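PDB 2VQG: PorB from Corynebacterium glutamicum, which is a putative alpha-helical porin that probably lets anions across the outer layer of the cell envelope. Local coordinates for residues G33-G38 against R42-A47; G23-G28 against D76-C81; A47-G52 against D69-L74. All blocks are in the same frame, centred on the assembly; numbering follows the deposited sequence.

Contact 1: G33-G38 against R42-A47. With ZN (zinc ion), chain O; ZN (zinc ion), chain K.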
ATOM      1  N   GLY A  33      -4.587  -5.797  -7.393  1.00 16.64           N
ATOM      2  CA  GLY A  33      -4.307  -7.150  -6.903  1.00 18.10           C
ATOM      3  C   GLY A  33      -3.436  -7.221  -5.657  1.00 19.05           C
ATOM      4  O   GLY A  33      -2.787  -8.240  -5.426  1.00 19.63           O
ATOM      5  N   VAL A  34      -3.405  -6.145  -4.864  1.00 18.46           N
ATOM      6  CA  VAL A  34      -2.543  -6.086  -3.670  1.00 19.15           C
ATOM      7  C   VAL A  34      -3.318  -6.132  -2.349  1.00 19.73           C
ATOM      8  O   VAL A  34      -2.791  -6.586  -1.328  1.00 20.33           O
ATOM      9  CB  VAL A  34      -1.571  -4.866  -3.665  1.00 18.29           C
ATOM     10  CG1 VAL A  34      -0.555  -4.945  -4.816  1.00 19.31           C
ATOM     11  CG2 VAL A  34      -2.335  -3.511  -3.707  1.00 18.65           C
ATOM     12  N   LEU A  35      -4.573  -5.696  -2.365  1.00 20.16           N
ATOM     13  CA  LEU A  35      -5.382  -5.705  -1.146  1.00 21.73           C
ATOM     14  C   LEU A  35      -6.271  -6.926  -1.070  1.00 24.39           C
ATOM     15  O   LEU A  35      -6.951  -7.254  -2.058  1.00 25.04           O
ATOM     16  CB  LEU A  35      -6.251  -4.439  -1.069  1.00 21.47           C
ATOM     17  CG  LEU A  35      -7.181  -4.250   0.137  1.00 20.30           C
ATOM     18  CD1 LEU A  35      -6.404  -4.112   1.430  1.00 18.98           C
ATOM     19  CD2 LEU A  35      -8.007  -3.002  -0.113  1.00 20.87           C
ATOM     20  N   GLU A  36      -6.255  -7.574   0.097  1.00 26.49           N
ATOM     21  CA  GLU A  36      -7.161  -8.677   0.415  1.00 29.14           C
ATOM     22  C   GLU A  36      -7.666  -8.678   1.869  1.00 29.88           C
ATOM     23  O   GLU A  36      -7.334  -7.794   2.665  1.00 29.94           O
ATOM     24  CB  GLU A  36      -6.511 -10.011   0.097  1.00 29.76           C
ATOM     25  CG  GLU A  36      -5.363 -10.392   1.018  1.00 32.78           C
ATOM     26  CD  GLU A  36      -4.576 -11.546   0.456  1.00 38.09           C
ATOM     27  OE1 GLU A  36      -4.574 -11.696  -0.797  1.00 41.40           O
ATOM     28  OE2 GLU A  36      -3.956 -12.308   1.247  1.00 39.93           O
ATOM     29  N   GLU A  37      -8.437  -9.718   2.188  1.00 30.35           N
ATOM     30  CA  GLU A  37      -9.181  -9.839   3.421  1.00 31.41           C
ATOM     31  C   GLU A  37      -8.309 -10.299   4.595  1.00 31.22           C
ATOM     32  O   GLU A  37      -7.450 -11.174   4.442  1.00 31.23           O
ATOM     33  CB  GLU A  37     -10.316 -10.835   3.196  1.00 32.09           C
ATOM     34  CG  GLU A  37     -11.412 -10.776   4.225  1.00 35.55           C
ATOM     35  CD  GLU A  37     -12.027  -9.403   4.299  1.00 39.64           C
ATOM     36  OE1 GLU A  37     -12.166  -8.763   3.230  1.00 41.88           O
ATOM     37  OE2 GLU A  37     -12.357  -8.962   5.423  1.00 41.16           O
ATOM     38  N   GLY A  38      -8.540  -9.702   5.764  1.00 30.93           N
ATOM     39  CA  GLY A  38      -7.819 -10.091   6.983  1.00 30.00           C
ATOM     40  C   GLY A  38      -6.345  -9.779   6.869  1.00 29.31           C
ATOM     41  O   GLY A  38      -5.511 -10.349   7.578  1.00 29.34           O
ATOM     42  N   ARG A  42       1.581  -4.883   7.270  0.50 21.03           N
ATOM     43  CA  ARG A  42       2.838  -5.411   6.737  0.50 21.28           C
ATOM     44  C   ARG A  42       2.659  -6.210   5.443  0.50 20.81           C
ATOM     45  O   ARG A  42       3.464  -6.080   4.514  0.50 21.36           O
ATOM     46  CB  ARG A  42       3.536  -6.278   7.800  0.50 20.98           C
ATOM     47  CG  ARG A  42       5.016  -6.489   7.537  0.50 22.12           C
ATOM     48  CD  ARG A  42       5.646  -7.459   8.533  0.50 22.22           C
ATOM     49  NE  ARG A  42       6.146  -6.809   9.750  0.50 25.14           N
ATOM     50  CZ  ARG A  42       5.620  -6.954  10.973  0.50 25.79           C
ATOM     51  NH1 ARG A  42       4.556  -7.725  11.163  0.50 26.35           N
ATOM     52  NH2 ARG A  42       6.164  -6.328  12.014  0.50 25.50           N
ATOM     53  N   GLU A  43       1.609  -7.028   5.393  1.00 20.60           N
ATOM     54  CA  GLU A  43       1.308  -7.875   4.228  1.00 20.89           C
ATOM     55  C   GLU A  43       0.934  -7.048   3.001  1.00 19.67           C
ATOM     56  O   GLU A  43       1.388  -7.326   1.887  1.00 18.35           O
ATOM     57  CB  GLU A  43       0.165  -8.833   4.536  1.00 20.78           C
ATOM     58  CG  GLU A  43       0.506  -9.852   5.631  1.00 23.49           C
ATOM     59  CD  GLU A  43      -0.658 -10.773   5.984  1.00 24.17           C
ATOM     60  OE1 GLU A  43      -1.843 -10.348   5.913  1.00 26.89           O
ATOM     61  OE2 GLU A  43      -0.371 -11.940   6.343  1.00 30.70           O
ATOM     62  N   LEU A  44       0.101  -6.034   3.213  1.00 18.32           N
ATOM     63  CA  LEU A  44      -0.214  -5.119   2.105  1.00 17.25           C
ATOM     64  C   LEU A  44       1.042  -4.407   1.583  1.00 17.69           C
ATOM     65  O   LEU A  44       1.232  -4.283   0.366  1.00 16.23           O
ATOM     66  CB  LEU A  44      -1.295  -4.098   2.518  1.00 17.58           C
ATOM     67  CG  LEU A  44      -1.615  -2.987   1.497  1.00 17.39           C
ATOM     68  CD1 LEU A  44      -2.068  -3.557   0.155  1.00 17.23           C
ATOM     69  CD2 LEU A  44      -2.689  -2.030   2.040  1.00 16.13           C
ATOM     70  N   ALA A  45       1.866  -3.896   2.493  1.00 17.57           N
ATOM     71  CA  ALA A  45       3.083  -3.191   2.091  1.00 18.40           C
ATOM     72  C   ALA A  45       3.954  -4.118   1.246  1.00 18.22           C
ATOM     73  O   ALA A  45       4.499  -3.705   0.227  1.00 17.95           O
ATOM     74  CB  ALA A  45       3.855  -2.707   3.302  1.00 18.25           C
ATOM     75  N   GLU A  46       4.067  -5.375   1.676  1.00 18.46           N
ATOM     76  CA  GLU A  46       4.871  -6.359   0.945  1.00 18.85           C
ATOM     77  C   GLU A  46       4.300  -6.661  -0.420  1.00 17.85           C
ATOM     78  O   GLU A  46       5.045  -6.813  -1.392  1.00 17.02           O
ATOM     79  CB  GLU A  46       4.991  -7.654   1.735  1.00 19.31           C
ATOM     80  CG  GLU A  46       5.825  -7.474   2.956  1.00 23.44           C
ATOM     81  CD  GLU A  46       6.138  -8.776   3.652  1.00 29.74           C
ATOM     82  OE1 GLU A  46       5.333  -9.743   3.560  1.00 32.98           O
ATOM     83  OE2 GLU A  46       7.193  -8.811   4.311  1.00 32.17           O
ATOM     84  N   ALA A  47       2.974  -6.744  -0.490  1.00 17.08           N
ATOM     85  CA  ALA A  47       2.313  -7.000  -1.749  1.00 16.46           C
ATOM     86  C   ALA A  47       2.489  -5.836  -2.725  1.00 16.02           C
ATOM     87  O   ALA A  47       2.732  -6.065  -3.926  1.00 16.33           O
ATOM     88  CB  ALA A  47       0.835  -7.338  -1.532  1.00 16.18           C
TER
HETATM   89 ZN    ZN O1094      -3.004 -13.240  -0.722  0.50 37.39          ZN
HETATM   90 ZN    ZN K1090     -13.057  -6.860   5.138  0.90 54.34          ZN
HETATM   91  O   HOH W   1      -2.555 -14.867   1.051  1.00 45.84           O

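Contact 2: G23-G28 against D76-C81. With ZN (zinc ion), chain J.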
ATOM      1  N   GLY A  23     -12.509   4.959  -0.241  1.00 12.12           N
ATOM      2  CA  GLY A  23     -13.121   3.988  -1.157  1.00 12.46           C
ATOM      3  C   GLY A  23     -12.429   3.931  -2.518  1.00 13.03           C
ATOM      4  O   GLY A  23     -12.384   2.874  -3.156  1.00 13.31           O
ATOM      5  N   ILE A  24     -11.954   5.076  -3.007  1.00 11.97           N
ATOM      6  CA  ILE A  24     -11.133   5.082  -4.233  1.00 12.40           C
ATOM      7  C   ILE A  24      -9.818   4.307  -3.981  1.00 12.65           C
ATOM      8  O   ILE A  24      -9.375   3.500  -4.810  1.00 13.52           O
ATOM      9  CB  ILE A  24     -10.833   6.540  -4.677  1.00 11.48           C
ATOM     10  CG1 ILE A  24     -12.140   7.203  -5.112  1.00 12.29           C
ATOM     11  CG2 ILE A  24      -9.711   6.574  -5.796  1.00 12.12           C
ATOM     12  CD1 ILE A  24     -12.003   8.727  -5.364  1.00 13.28           C
ATOM     13  N   LEU A  25      -9.189   4.572  -2.842  1.00 11.74           N
ATOM     14  CA  LEU A  25      -7.976   3.862  -2.465  1.00 12.29           C
ATOM     15  C   LEU A  25      -8.255   2.352  -2.411  1.00 12.65           C
ATOM     16  O   LEU A  25      -7.482   1.545  -2.956  1.00 12.77           O
ATOM     17  CB  LEU A  25      -7.463   4.352  -1.108  1.00 11.20           C
ATOM     18  CG  LEU A  25      -6.265   3.594  -0.518  1.00 12.12           C
ATOM     19  CD1 LEU A  25      -5.058   3.748  -1.435  1.00 14.57           C
ATOM     20  CD2 LEU A  25      -5.933   4.106   0.885  1.00 13.71           C
ATOM     21  N   GLU A  26      -9.371   1.978  -1.782  1.00 12.39           N
ATOM     22  CA  GLU A  26      -9.670   0.536  -1.596  1.00 12.47           C
ATOM     23  C   GLU A  26      -9.932  -0.145  -2.957  1.00 12.23           C
ATOM     24  O   GLU A  26      -9.369  -1.213  -3.232  1.00 11.86           O
ATOM     25  CB  GLU A  26     -10.853   0.331  -0.662  1.00 12.49           C
ATOM     26  CG  GLU A  26     -11.186  -1.160  -0.524  1.00 14.91           C
ATOM     27  CD  GLU A  26     -12.201  -1.476   0.534  1.00 13.43           C
ATOM     28  OE1 GLU A  26     -12.951  -0.601   1.023  1.00 13.29           O
ATOM     29  OE2 GLU A  26     -12.267  -2.671   0.866  1.00 15.57           O
ATOM     30  N   GLY A  27     -10.770   0.478  -3.799  1.00 12.47           N
ATOM     31  CA  GLY A  27     -11.031  -0.040  -5.158  1.00 11.28           C
ATOM     32  C   GLY A  27      -9.723  -0.174  -5.938  1.00 12.94           C
ATOM     33  O   GLY A  27      -9.433  -1.219  -6.556  1.00 12.17           O
ATOM     34  N   GLY A  28      -8.904   0.871  -5.890  1.00 11.59           N
ATOM     35  CA  GLY A  28      -7.652   0.860  -6.664  1.00 13.06           C
ATOM     36  C   GLY A  28      -6.686  -0.237  -6.204  1.00 13.92           C
ATOM     37  O   GLY A  28      -6.061  -0.890  -7.046  1.00 13.54           O
ATOM     38  N   ASP A  76       0.247   2.238   5.129  1.00 17.97           N
ATOM     39  CA  ASP A  76      -0.137   3.098   6.271  1.00 18.34           C
ATOM     40  C   ASP A  76      -1.428   3.881   5.975  1.00 18.29           C
ATOM     41  O   ASP A  76      -2.308   3.960   6.840  1.00 17.47           O
ATOM     42  CB  ASP A  76       0.968   4.092   6.632  1.00 19.09           C
ATOM     43  CG  ASP A  76       2.124   3.445   7.398  1.00 21.20           C
ATOM     44  OD1 ASP A  76       2.001   2.262   7.797  1.00 22.79           O
ATOM     45  OD2 ASP A  76       3.142   4.138   7.622  1.00 24.23           O
ATOM     46  N   ARG A  77      -1.519   4.475   4.781  1.00 18.34           N
ATOM     47  CA  ARG A  77      -2.721   5.215   4.405  0.50 18.19           C
ATOM     48  C   ARG A  77      -3.944   4.293   4.327  1.00 17.43           C
ATOM     49  O   ARG A  77      -5.034   4.679   4.767  1.00 17.22           O
ATOM     50  CB  ARG A  77      -2.497   6.037   3.128  0.50 18.24           C
ATOM     51  CG  ARG A  77      -1.299   6.987   3.283  0.50 19.97           C
ATOM     52  CD  ARG A  77      -1.181   8.031   2.179  0.50 20.25           C
ATOM     53  NE  ARG A  77      -0.750   7.477   0.898  0.50 24.72           N
ATOM     54  CZ  ARG A  77       0.519   7.337   0.505  0.50 24.89           C
ATOM     55  NH1 ARG A  77       1.528   7.696   1.289  0.50 26.50           N
ATOM     56  NH2 ARG A  77       0.773   6.838  -0.692  0.50 25.46           N
ATOM     57  N   ALA A  78      -3.749   3.077   3.816  1.00 15.98           N
ATOM     58  CA  ALA A  78      -4.797   2.064   3.819  1.00 15.86           C
ATOM     59  C   ALA A  78      -5.272   1.708   5.235  1.00 15.54           C
ATOM     60  O   ALA A  78      -6.475   1.551   5.473  1.00 15.68           O
ATOM     61  CB  ALA A  78      -4.337   0.840   3.110  1.00 15.63           C
ATOM     62  N   GLN A  79      -4.342   1.595   6.174  1.00 15.31           N
ATOM     63  CA  GLN A  79      -4.716   1.282   7.556  1.00 15.23           C
ATOM     64  C   GLN A  79      -5.549   2.406   8.151  1.00 15.45           C
ATOM     65  O   GLN A  79      -6.572   2.157   8.809  1.00 15.65           O
ATOM     66  CB  GLN A  79      -3.485   1.001   8.415  1.00 15.96           C
ATOM     67  CG  GLN A  79      -3.848   0.540   9.817  1.00 15.50           C
ATOM     68  CD  GLN A  79      -2.640   0.362  10.708  1.00 17.70           C
ATOM     69  OE1 GLN A  79      -1.572  -0.047  10.242  1.00 18.86           O
ATOM     70  NE2 GLN A  79      -2.804   0.653  12.006  1.00 17.20           N
ATOM     71  N   THR A  80      -5.128   3.645   7.899  1.00 15.25           N
ATOM     72  CA  THR A  80      -5.866   4.819   8.360  1.00 15.72           C
ATOM     73  C   THR A  80      -7.286   4.791   7.809  1.00 15.19           C
ATOM     74  O   THR A  80      -8.250   5.120   8.525  1.00 13.49           O
ATOM     75  CB  THR A  80      -5.136   6.128   7.983  1.00 16.82           C
ATOM     76  OG1 THR A  80      -3.811   6.093   8.550  1.00 17.51           O
ATOM     77  CG2 THR A  80      -5.866   7.334   8.569  1.00 17.48           C
ATOM     78  N   CYS A  81      -7.409   4.344   6.561  1.00 13.39           N
ATOM     79  CA  CYS A  81      -8.705   4.203   5.885  1.00 15.11           C
ATOM     80  C   CYS A  81      -9.520   2.986   6.351  1.00 15.59           C
ATOM     81  O   CYS A  81     -10.605   2.737   5.814  1.00 15.85           O
ATOM     82  CB  CYS A  81      -8.512   4.137   4.344  1.00 14.04           C
ATOM     83  SG  CYS A  81      -8.318   5.724   3.567  1.00 15.94           S
TER
HETATM   84 ZN    ZN J1089     -13.671  -3.447   1.925  0.90 11.11          ZN

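Contact 3: A47-G52 against D69-L74. With ZN (zinc ion), chain P; ZN (zinc ion), chain L.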
ATOM      1  N   ALA A  47       2.974  -6.744  -0.490  1.00 17.08           N
ATOM      2  CA  ALA A  47       2.313  -7.000  -1.749  1.00 16.46           C
ATOM      3  C   ALA A  47       2.489  -5.836  -2.725  1.00 16.02           C
ATOM      4  O   ALA A  47       2.732  -6.065  -3.926  1.00 16.33           O
ATOM      5  CB  ALA A  47       0.835  -7.338  -1.532  1.00 16.18           C
ATOM      6  N   ILE A  48       2.369  -4.601  -2.224  1.00 15.51           N
ATOM      7  CA  ILE A  48       2.606  -3.414  -3.069  1.00 14.94           C
ATOM      8  C   ILE A  48       4.059  -3.409  -3.586  1.00 15.22           C
ATOM      9  O   ILE A  48       4.313  -3.259  -4.795  1.00 14.40           O
ATOM     10  CB  ILE A  48       2.303  -2.103  -2.305  1.00 15.66           C
ATOM     11  CG1 ILE A  48       0.799  -2.021  -1.982  1.00 13.94           C
ATOM     12  CG2 ILE A  48       2.764  -0.863  -3.149  1.00 14.93           C
ATOM     13  CD1 ILE A  48       0.443  -0.895  -0.976  1.00 15.06           C
ATOM     14  N   ALA A  49       5.007  -3.626  -2.678  1.00 15.25           N
ATOM     15  CA  ALA A  49       6.429  -3.646  -3.063  1.00 15.10           C
ATOM     16  C   ALA A  49       6.719  -4.698  -4.139  1.00 15.13           C
ATOM     17  O   ALA A  49       7.472  -4.448  -5.083  1.00 15.06           O
ATOM     18  CB  ALA A  49       7.327  -3.904  -1.804  1.00 15.72           C
ATOM     19  N   ALA A  50       6.138  -5.881  -3.985  1.00 15.18           N
ATOM     20  CA  ALA A  50       6.357  -6.959  -4.943  1.00 15.22           C
ATOM     21  C   ALA A  50       5.896  -6.523  -6.342  1.00 15.52           C
ATOM     22  O   ALA A  50       6.600  -6.761  -7.336  1.00 14.76           O
ATOM     23  CB  ALA A  50       5.653  -8.197  -4.510  1.00 14.77           C
ATOM     24  N   LYS A  51       4.735  -5.862  -6.408  1.00 15.25           N
ATOM     25  CA  LYS A  51       4.210  -5.407  -7.700  1.00 15.76           C
ATOM     26  C   LYS A  51       4.950  -4.170  -8.235  1.00 14.60           C
ATOM     27  O   LYS A  51       4.891  -3.882  -9.444  1.00 14.63           O
ATOM     28  CB  LYS A  51       2.709  -5.113  -7.607  1.00 16.76           C
ATOM     29  CG  LYS A  51       1.834  -6.315  -7.257  1.00 21.55           C
ATOM     30  CD  LYS A  51       1.849  -7.350  -8.347  1.00 27.52           C
ATOM     31  CE  LYS A  51       0.845  -8.490  -8.051  1.00 31.17           C
ATOM     32  NZ  LYS A  51      -0.525  -8.115  -8.458  1.00 34.89           N
ATOM     33  N   GLY A  52       5.623  -3.437  -7.349  1.00 15.35           N
ATOM     34  CA  GLY A  52       6.425  -2.283  -7.781  1.00 16.50           C
ATOM     35  C   GLY A  52       7.812  -2.660  -8.300  1.00 17.59           C
ATOM     36  O   GLY A  52       8.500  -1.831  -8.903  1.00 17.92           O
ATOM     37  N   ASP A  69       9.766   1.965   0.656  1.00 19.96           N
ATOM     38  CA  ASP A  69       9.298   3.107   1.460  1.00 20.82           C
ATOM     39  C   ASP A  69       7.918   3.611   1.043  1.00 20.40           C
ATOM     40  O   ASP A  69       7.097   3.928   1.905  1.00 20.40           O
ATOM     41  CB  ASP A  69      10.287   4.255   1.405  1.00 21.02           C
ATOM     42  CG  ASP A  69      11.572   3.933   2.106  1.00 23.42           C
ATOM     43  OD1 ASP A  69      11.586   2.981   2.926  1.00 26.14           O
ATOM     44  OD2 ASP A  69      12.574   4.625   1.826  1.00 25.71           O
ATOM     45  N   GLN A  70       7.681   3.713  -0.259  1.00 19.75           N
ATOM     46  CA  GLN A  70       6.377   4.149  -0.749  1.00 20.28           C
ATOM     47  C   GLN A  70       5.301   3.083  -0.549  1.00 19.62           C
ATOM     48  O   GLN A  70       4.149   3.427  -0.247  1.00 19.55           O
ATOM     49  CB  GLN A  70       6.447   4.635  -2.192  1.00 21.43           C
ATOM     50  CG  GLN A  70       7.351   5.861  -2.357  1.00 25.10           C
ATOM     51  CD  GLN A  70       6.920   7.062  -1.511  1.00 29.67           C
ATOM     52  OE1 GLN A  70       5.728   7.353  -1.369  1.00 31.63           O
ATOM     53  NE2 GLN A  70       7.899   7.774  -0.968  1.00 32.46           N
ATOM     54  N   ALA A  71       5.676   1.804  -0.647  1.00 18.49           N
ATOM     55  CA  ALA A  71       4.748   0.713  -0.353  1.00 18.54           C
ATOM     56  C   ALA A  71       4.320   0.792   1.123  1.00 19.07           C
ATOM     57  O   ALA A  71       3.126   0.673   1.452  1.00 18.45           O
ATOM     58  CB  ALA A  71       5.396  -0.641  -0.650  1.00 18.32           C
ATOM     59  N   ALA A  72       5.299   1.024   1.998  1.00 19.23           N
ATOM     60  CA  ALA A  72       5.028   1.151   3.438  1.00 19.18           C
ATOM     61  C   ALA A  72       4.088   2.318   3.707  1.00 19.48           C
ATOM     62  O   ALA A  72       3.124   2.177   4.475  1.00 19.85           O
ATOM     63  CB  ALA A  72       6.329   1.318   4.231  1.00 19.38           C
ATOM     64  N   ALA A  73       4.375   3.464   3.088  1.00 18.90           N
ATOM     65  CA  ALA A  73       3.558   4.667   3.265  1.00 19.06           C
ATOM     66  C   ALA A  73       2.136   4.474   2.764  1.00 18.45           C
ATOM     67  O   ALA A  73       1.184   4.960   3.387  1.00 18.10           O
ATOM     68  CB  ALA A  73       4.202   5.858   2.566  1.00 18.85           C
ATOM     69  N   LEU A  74       1.986   3.784   1.631  1.00 17.16           N
ATOM     70  CA  LEU A  74       0.659   3.545   1.066  1.00 16.83           C
ATOM     71  C   LEU A  74      -0.149   2.574   1.946  1.00 17.06           C
ATOM     72  O   LEU A  74      -1.358   2.765   2.161  1.00 16.52           O
ATOM     73  CB  LEU A  74       0.789   3.081  -0.398  1.00 16.74           C
ATOM     74  CG  LEU A  74      -0.473   2.997  -1.251  1.00 16.54           C
ATOM     75  CD1 LEU A  74      -1.310   4.268  -1.192  1.00 16.18           C
ATOM     76  CD2 LEU A  74      -0.087   2.630  -2.719  1.00 16.21           C
TER
HETATM   77 ZN    ZN P1095      14.149   3.242   3.207  0.50 36.67          ZN
HETATM   78 ZN    ZN L1091      14.413   5.429   2.203  0.50 36.42          ZN

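Contact 1: G33-G38 against R42-A47
Val34 sets its branched side chain against helix 41-52, overlapping Ala47 and Leu44. Its CB lies 4.1 Å from Ala47 CB. The CG1 methyl reaches past it to Ala47 O, at 3.6 Å. CG2 turns to the other neighbour and meets Leu44 CD1 at 3.9 Å. The two branched side chains meet at a slant. Val34 chi1 of -64° points CG1 away from the carbonyl carbon and puts CG2 between the backbone N and C, so each methyl serves a different partner. Leu44 CD1 also rests 3.4 Å from Val34 O. That oxygen is not left to a methyl alone, because Gln39 NE2 gives it a hydrogen bond. Leu44 has CG anti to its backbone N (chi1 174°), and this carries the branch end toward the loop. Its second methyl, CD2, loosely meets Leu35 CD1 at 4.3 Å. Acidic side chains lie beyond the apolar patch. Glu36 grips one zinc ion with both carboxylate oxygens, OE1 at 2.2 Å and OE2 at 2.4 Å, and a water shares that metal. Glu37 holds a second zinc ion through OE2. Glu43 OE1 accepts a hydrogen bond from Tyr40 N, just ahead of the helix. Gly33, with positive phi, ends helix 19-31 in a Schellman motif. The segment 33-38 then runs along helix 41-52, with Leu35 also touching Leu29 of helix 19-31 and Leu44 touching Ala75 and Ala78 of helix 61-80.

Contact 2: G23-G28 against D76-C81
Leu25 is the one side chain of 23-28 that enters this contact, and its CD2 methyl does nearly all the touching. It sits on the backbone of helix 61-80 where Arg77 passes into Ala78. CD2 is 3.8 Å from Ala78 CA and 4.0 Å from Arg77 C. Ala78 CB is a little farther from CD2, at 4.3 Å. With only a CB on Ala78, Leu25 CD2 rests on the main chain itself. Cys81 SG closes the patch from the next turn, 3.9 Å from Leu25 CD2. Leu25 CG is anti to the backbone N (chi1 174°), which swings the branch across to the other helix. The interface is small, about 125 Å² in all, and apolar.

Outside this patch the contact loosens quickly. Arg77 barely touches Leu25; its side chain lies on the solvent-exposed side, against Tyr17. Glu26 takes no part in the packing; its extended chain ends on a zinc ion, with OE2 at 1.9 Å. Its other oxygen, OE1, stays 3.1 Å from the metal, so the carboxylate holds it by one oxygen. Gly23 and Ile24 belong to the site of a bound polyether detergent, along with Trp19 and Val20. On helix 61-80, Asp76 OD1 and Gln79 OE1 turn elsewhere and both accept from Asn41 ND2.

Next to the apolar patch Cys81 SG is joined to Cys22 SG, one residue before the segment 23-28, in a disulfide. The arrangement is thus a helix pair linked by a disulfide, with a leucine seated against an alanine beside the bridge. The bond fastens the residue just after helix 61-80 to helix 19-31 in this all-alpha PorB fold.

Contact 3: A47-G52 against D69-L74
Asp69 OD2 binds a zinc ion at 2.0 Å, on the helix whose Ala71 and Leu74 meet Ile48 and Ala49. A second modelled zinc position lies 2.4 Å from the first zinc, too close for both to be fully occupied, and is probably an alternative. At that position both Asp69 oxygens would bind more loosely. Asp65, one turn earlier, is the other ligand from this chain.

The packing itself is apolar and centres on Ala71. Its CB enters between Ile48 and Ala49, 3.6 Å from Ile48 CG2 and equally close to Ala49 N. Ile48 uses its two branches differently. CG2 is anti to the backbone N and bears on Ala71. The other branch is extended (chi2 168°) and lays CD1 alongside Leu74 CB, CG and CD2, about 4.0 Å from each. Here the isoleucine and leucine chains cross at about a right angle.

The helix segments run roughly antiparallel, at 142°, with their axes 8.5 Å apart at closest approach. At the crossing Ala49 and Ala71 meet by their CB atoms, 4.0 Å apart. Ala49 O also accepts a hydrogen bond from Asn67 ND2, a polar tie between the same two helices. The contact therefore joins the C-terminal half of helix 41-52 to the middle of helix 61-80, while Val34 of the preceding loop packs on Ile48 and Lys51.

How the contacts relate
From the N terminus, helix 19-31 comes first, then the loop with 33-38, then helix 41-52. Contact 1 closes the shortest loop, folding 33-38 back on the start of that helix. Contact 3 opens where contact 1 ends: Ala47 belongs to both. It closes the turn through helix 55-59 by bringing helix 61-80 back. Contacts 1 and 3 follow in series and do not cross. Contact 2 spans both, joining 23-28 to 76-81. The three patches touch: Leu35 meets Glu26 between contacts 1 and 2, Ala45 O meets Ala71 CB between contacts 1 and 3, and Leu25 meets Leu74 between contacts 2 and 3. Together they bind three helices and one loop into a single packed unit.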